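Local coordinates for protein 2,4-dihydroxyhept-2-ene-1,7-dioic acid aldolase (Kordia algicida OT-1, PDB 6BDE) that binds heme b and, as an H-NOX family protein, probably serves as a sensor of nitric oxide or related gases, at residues 95-100 against 127-132. The protein carries 1 engineered substitution. Numbering follows the deposited sequence.
Sequences MLASIE and NSLTMI. With HEM (protoporphyrin IX containing Fe), chain B.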
ATOM      1  N   MET A  95       0.668  -0.060  15.889  1.00 37.25           N
ATOM      2  CA  MET A  95      -0.196   0.412  14.812  1.00 40.51           C
ATOM      3  C   MET A  95      -0.369  -0.652  13.733  1.00 36.07           C
ATOM      4  O   MET A  95      -1.485  -0.880  13.252  1.00 36.41           O
ATOM      5  CB  MET A  95       0.368   1.701  14.213  1.00 40.50           C
ATOM      6  CG  MET A  95      -0.303   2.130  12.918  1.00 39.48           C
ATOM      7  SD  MET A  95       0.149   3.797  12.402  1.00 42.32           S
ATOM      8  CE  MET A  95      -0.513   3.821  10.738  1.00 47.22           C
ATOM      9  N   LEU A  96       0.723  -1.315  13.342  1.00 33.34           N
ATOM     10  CA  LEU A  96       0.630  -2.350  12.319  1.00 31.88           C
ATOM     11  C   LEU A  96      -0.174  -3.550  12.805  1.00 32.55           C
ATOM     12  O   LEU A  96      -0.878  -4.184  12.011  1.00 35.73           O
ATOM     13  CB  LEU A  96       2.030  -2.782  11.879  1.00 31.74           C
ATOM     14  CG  LEU A  96       2.861  -1.720  11.155  1.00 33.36           C
ATOM     15  CD1 LEU A  96       4.175  -2.307  10.662  1.00 34.31           C
ATOM     16  CD2 LEU A  96       2.075  -1.113  10.002  1.00 31.93           C
ATOM     17  N   ALA A  97      -0.090  -3.875  14.094  1.00 31.59           N
ATOM     18  CA  ALA A  97      -0.929  -4.930  14.651  1.00 37.65           C
ATOM     19  C   ALA A  97      -2.377  -4.495  14.826  1.00 37.24           C
ATOM     20  O   ALA A  97      -3.203  -5.310  15.251  1.00 37.81           O
ATOM     21  CB  ALA A  97      -0.362  -5.403  15.990  1.00 36.95           C
ATOM     22  N   SER A  98      -2.700  -3.242  14.510  1.00 39.18           N
ATOM     23  CA  SER A  98      -4.049  -2.712  14.657  1.00 40.81           C
ATOM     24  C   SER A  98      -4.696  -2.384  13.317  1.00 36.39           C
ATOM     25  O   SER A  98      -5.751  -1.741  13.291  1.00 39.29           O
ATOM     26  CB  SER A  98      -4.029  -1.469  15.547  1.00 38.27           C
ATOM     27  OG  SER A  98      -3.487  -1.764  16.822  1.00 41.00           O
ATOM     28  N   ILE A  99      -4.089  -2.804  12.208  1.00 32.88           N
ATOM     29  CA  ILE A  99      -4.662  -2.531  10.893  1.00 32.83           C
ATOM     30  C   ILE A  99      -5.994  -3.254  10.734  1.00 36.63           C
ATOM     31  O   ILE A  99      -6.986  -2.673  10.279  1.00 37.31           O
ATOM     32  CB  ILE A  99      -3.674  -2.928   9.783  1.00 31.28           C
ATOM     33  CG1 ILE A  99      -2.384  -2.117   9.895  1.00 32.35           C
ATOM     34  CG2 ILE A  99      -4.306  -2.745   8.409  1.00 36.31           C
ATOM     35  CD1 ILE A  99      -1.228  -2.730   9.145  1.00 33.58           C
ATOM     36  N   GLU A 100      -6.035  -4.529  11.121  1.00 33.06           N
ATOM     37  CA  GLU A 100      -7.214  -5.347  10.857  1.00 32.42           C
ATOM     38  C   GLU A 100      -8.384  -4.951  11.751  1.00 36.20           C
ATOM     39  O   GLU A 100      -9.509  -4.774  11.271  1.00 36.05           O
ATOM     40  CB  GLU A 100      -6.874  -6.826  11.039  1.00 33.37           C
ATOM     41  CG  GLU A 100      -8.039  -7.770  10.785  1.00 34.14           C
ATOM     42  CD  GLU A 100      -8.439  -7.830   9.322  1.00 37.55           C
ATOM     43  OE1 GLU A 100      -7.601  -7.494   8.458  1.00 40.53           O
ATOM     44  OE2 GLU A 100      -9.592  -8.216   9.034  1.00 45.46           O
ATOM     45  N   ASN A 127       9.022  -5.218  19.762  1.00 49.94           N
ATOM     46  CA  ASN A 127       9.821  -4.817  18.613  1.00 44.35           C
ATOM     47  C   ASN A 127       9.773  -5.835  17.478  1.00 48.07           C
ATOM     48  O   ASN A 127      10.613  -5.770  16.572  1.00 42.24           O
ATOM     49  CB  ASN A 127      11.275  -4.581  19.034  1.00 48.13           C
ATOM     50  CG  ASN A 127      11.403  -3.534  20.122  1.00 52.90           C
ATOM     51  OD1 ASN A 127      10.747  -2.493  20.081  1.00 58.36           O
ATOM     52  ND2 ASN A 127      12.243  -3.813  21.112  1.00 56.39           N
ATOM     53  N   SER A 128       8.823  -6.769  17.500  1.00 40.12           N
ATOM     54  CA  SER A 128       8.680  -7.757  16.441  1.00 39.14           C
ATOM     55  C   SER A 128       7.203  -7.972  16.150  1.00 39.46           C
ATOM     56  O   SER A 128       6.347  -7.776  17.016  1.00 39.35           O
ATOM     57  CB  SER A 128       9.340  -9.090  16.812  1.00 53.46           C
ATOM     58  OG  SER A 128       9.597  -9.866  15.656  1.00 65.84           O
ATOM     59  N   LEU A 129       6.912  -8.380  14.917  1.00 38.32           N
ATOM     60  CA  LEU A 129       5.535  -8.613  14.498  1.00 33.94           C
ATOM     61  C   LEU A 129       5.536  -9.499  13.262  1.00 33.87           C
ATOM     62  O   LEU A 129       6.198  -9.180  12.271  1.00 36.94           O
ATOM     63  CB  LEU A 129       4.815  -7.293  14.204  1.00 34.02           C
ATOM     64  CG  LEU A 129       3.371  -7.415  13.708  1.00 34.41           C
ATOM     65  CD1 LEU A 129       2.487  -7.986  14.803  1.00 37.97           C
ATOM     66  CD2 LEU A 129       2.852  -6.067  13.241  1.00 31.16           C
ATOM     67  N   THR A 130       4.796 -10.604  13.326  1.00 34.11           N
ATOM     68  CA  THR A 130       4.623 -11.507  12.196  1.00 33.36           C
ATOM     69  C   THR A 130       3.144 -11.550  11.843  1.00 30.41           C
ATOM     70  O   THR A 130       2.315 -11.927  12.679  1.00 33.01           O
ATOM     71  CB  THR A 130       5.146 -12.909  12.515  1.00 38.09           C
ATOM     72  OG1 THR A 130       6.557 -12.851  12.762  1.00 38.60           O
ATOM     73  CG2 THR A 130       4.879 -13.856  11.352  1.00 34.54           C
ATOM     74  N   MET A 131       2.816 -11.161  10.613  1.00 30.60           N
ATOM     75  CA  MET A 131       1.437 -11.098  10.157  1.00 31.05           C
ATOM     76  C   MET A 131       1.291 -11.816   8.824  1.00 33.40           C
ATOM     77  O   MET A 131       2.227 -11.873   8.022  1.00 33.37           O
ATOM     78  CB  MET A 131       0.955  -9.648  10.008  1.00 34.55           C
ATOM     79  CG  MET A 131       0.814  -8.893  11.315  1.00 37.83           C
ATOM     80  SD  MET A 131      -0.038  -7.322  11.089  1.00 38.41           S
ATOM     81  CE  MET A 131       1.052  -6.510   9.926  1.00 35.31           C
ATOM     82  N   ILE A 132       0.100 -12.358   8.594  1.00 30.60           N
ATOM     83  CA  ILE A 132      -0.249 -12.995   7.330  1.00 35.53           C
ATOM     84  C   ILE A 132      -1.119 -12.030   6.539  1.00 29.46           C
ATOM     85  O   ILE A 132      -2.189 -11.618   7.006  1.00 31.79           O
ATOM     86  CB  ILE A 132      -0.969 -14.336   7.548  1.00 32.68           C
ATOM     87  CG1 ILE A 132      -0.122 -15.266   8.416  1.00 38.56           C
ATOM     88  CG2 ILE A 132      -1.270 -14.994   6.211  1.00 33.34           C
ATOM     89  CD1 ILE A 132       1.217 -15.618   7.803  1.00 36.41           C
TER
HETATM   90  CHA HEM B 201      -6.273  -0.621   0.544  1.00 38.91           C
HETATM   91  CHB HEM B 201      -7.221   3.567   3.868  1.00 36.41           C
HETATM   92  CHC HEM B 201      -3.070   1.952   7.114  1.00 37.90           C
HETATM   93  CHD HEM B 201      -1.959  -2.108   3.649  1.00 31.59           C
HETATM   94  C1A HEM B 201      -6.649   0.728   1.516  1.00 35.01           C
HETATM   95  C2A HEM B 201      -7.535   1.560   0.792  1.00 39.84           C
HETATM   96  C3A HEM B 201      -7.766   2.587   1.616  1.00 38.67           C
HETATM   97  C4A HEM B 201      -6.999   2.300   2.762  1.00 36.53           C
HETATM   98  CMA HEM B 201      -8.665   3.797   1.370  1.00 39.23           C
HETATM   99  CAA HEM B 201      -8.125   1.327  -0.598  1.00 32.68           C
HETATM  100  CBA HEM B 201      -9.424   0.532  -0.432  1.00 36.99           C
HETATM  101  CGA HEM B 201     -10.152   0.371  -1.764  1.00 38.82           C
HETATM  102  O1A HEM B 201     -11.327  -0.083  -1.784  1.00 40.13           O
HETATM  103  O2A HEM B 201      -9.585   0.690  -2.841  1.00 40.66           O
HETATM  104  C1B HEM B 201      -6.010   3.331   4.971  1.00 36.52           C
HETATM  105  C2B HEM B 201      -5.685   4.457   5.971  1.00 36.40           C
HETATM  106  C3B HEM B 201      -4.610   3.974   6.773  1.00 39.00           C
HETATM  107  C4B HEM B 201      -4.331   2.597   6.246  1.00 35.51           C
HETATM  108  CMB HEM B 201      -6.388   5.811   6.081  1.00 46.72           C
HETATM  109  CAB HEM B 201      -3.901   4.673   7.929  1.00 38.06           C
HETATM  110  CBB HEM B 201      -4.580   5.100   8.973  1.00 53.14           C
HETATM  111  C1C HEM B 201      -2.574   0.658   6.110  1.00 34.91           C
HETATM  112  C2C HEM B 201      -1.284   0.212   6.475  1.00 32.73           C
HETATM  113  C3C HEM B 201      -1.017  -0.788   5.618  1.00 33.14           C
HETATM  114  C4C HEM B 201      -2.162  -0.877   4.803  1.00 31.83           C
HETATM  115  CMC HEM B 201      -0.395   0.743   7.597  1.00 35.05           C
HETATM  116  CAC HEM B 201       0.241  -1.648   5.549  1.00 43.12           C
HETATM  117  CBC HEM B 201       0.220  -2.871   6.032  1.00 46.74           C
HETATM  118  C1D HEM B 201      -3.197  -1.789   2.568  1.00 30.76           C
HETATM  119  C2D HEM B 201      -2.960  -2.574   1.300  1.00 29.79           C
HETATM  120  C3D HEM B 201      -4.048  -2.231   0.453  1.00 27.82           C
HETATM  121  C4D HEM B 201      -4.915  -1.231   1.249  1.00 30.76           C
HETATM  122  CMD HEM B 201      -1.819  -3.541   0.992  1.00 30.63           C
HETATM  123  CAD HEM B 201      -4.302  -2.754  -0.961  1.00 30.61           C
HETATM  124  CBD HEM B 201      -5.603  -3.548  -1.028  1.00 32.71           C
HETATM  125  CGD HEM B 201      -5.286  -5.033  -0.902  1.00 32.24           C
HETATM  126  O1D HEM B 201      -4.138  -5.396  -0.533  1.00 30.69           O
HETATM  127  O2D HEM B 201      -6.174  -5.887  -1.162  1.00 30.75           O
HETATM  128  NA  HEM B 201      -6.188   1.154   2.766  1.00 35.39           N
HETATM  129  NB  HEM B 201      -5.085   2.101   5.064  1.00 37.45           N
HETATM  130  NC  HEM B 201      -3.188   0.059   5.004  1.00 33.52           N
HETATM  131  ND  HEM B 201      -4.349  -0.847   2.633  1.00 32.89           N
HETATM  132 FE   HEM B 201      -5.010   0.292   4.166  1.00 33.46          FE
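Ala97 and Leu129 bring the two backbones closest, 7.4 Å apart at their CA atoms, where the type I turn from Leu96 to Ile99, joining helices 92-96 and 99-110, lies against strand 128-134 without any hydrogen bond between the two segments. Alternation along the strand turns Leu129 and Met131 toward the turn, and their apolar side chains make the contact. The CG of Leu129 stands anti to its backbone N (chi1 178°), and the branch beyond it divides its work: CD2 meets Leu96 CB at 3.6 Å, while CD1 touches Ala97 CB at 4.0 Å. A small alanine suits this position, because its single methyl lets the leucine fork come close to the turn backbone. Met131 reaches further, its unbranched chain bending at the last torsion (chi3 -60°). Its SD lies 3.4 Å from Leu96 O, a carbonyl that also accepts a weak hydrogen bond from Ile99 N within the turn, and CE continues to 4.5 Å from Ile99 CD1. The flexible thioether suits a place where it must follow the contour of the turn. On the heme side, Ile99 CD1 approaches the vinyl carbon CBC at 3.4 Å, and Leu96 CD2 comes to 3.9 Å from the methyl carbon CMC. These two aliphatic residues therefore link the strand's side chains to the apolar margin of the porphyrin, and the side chain of Ile99 also lies beside the axial ligand His104. Around this contact, Met147 of helix 140-153 touches both Leu96 and Met131, while Phe119 of strand 118-121 meets Ile99 and Met131. Backbone hydrogen bonds of Leu129 with Ile176 and of Met131 with Phe174 hold strand 128-134 to strand 171-178; the turn lies between the heme and the antiparallel sheet.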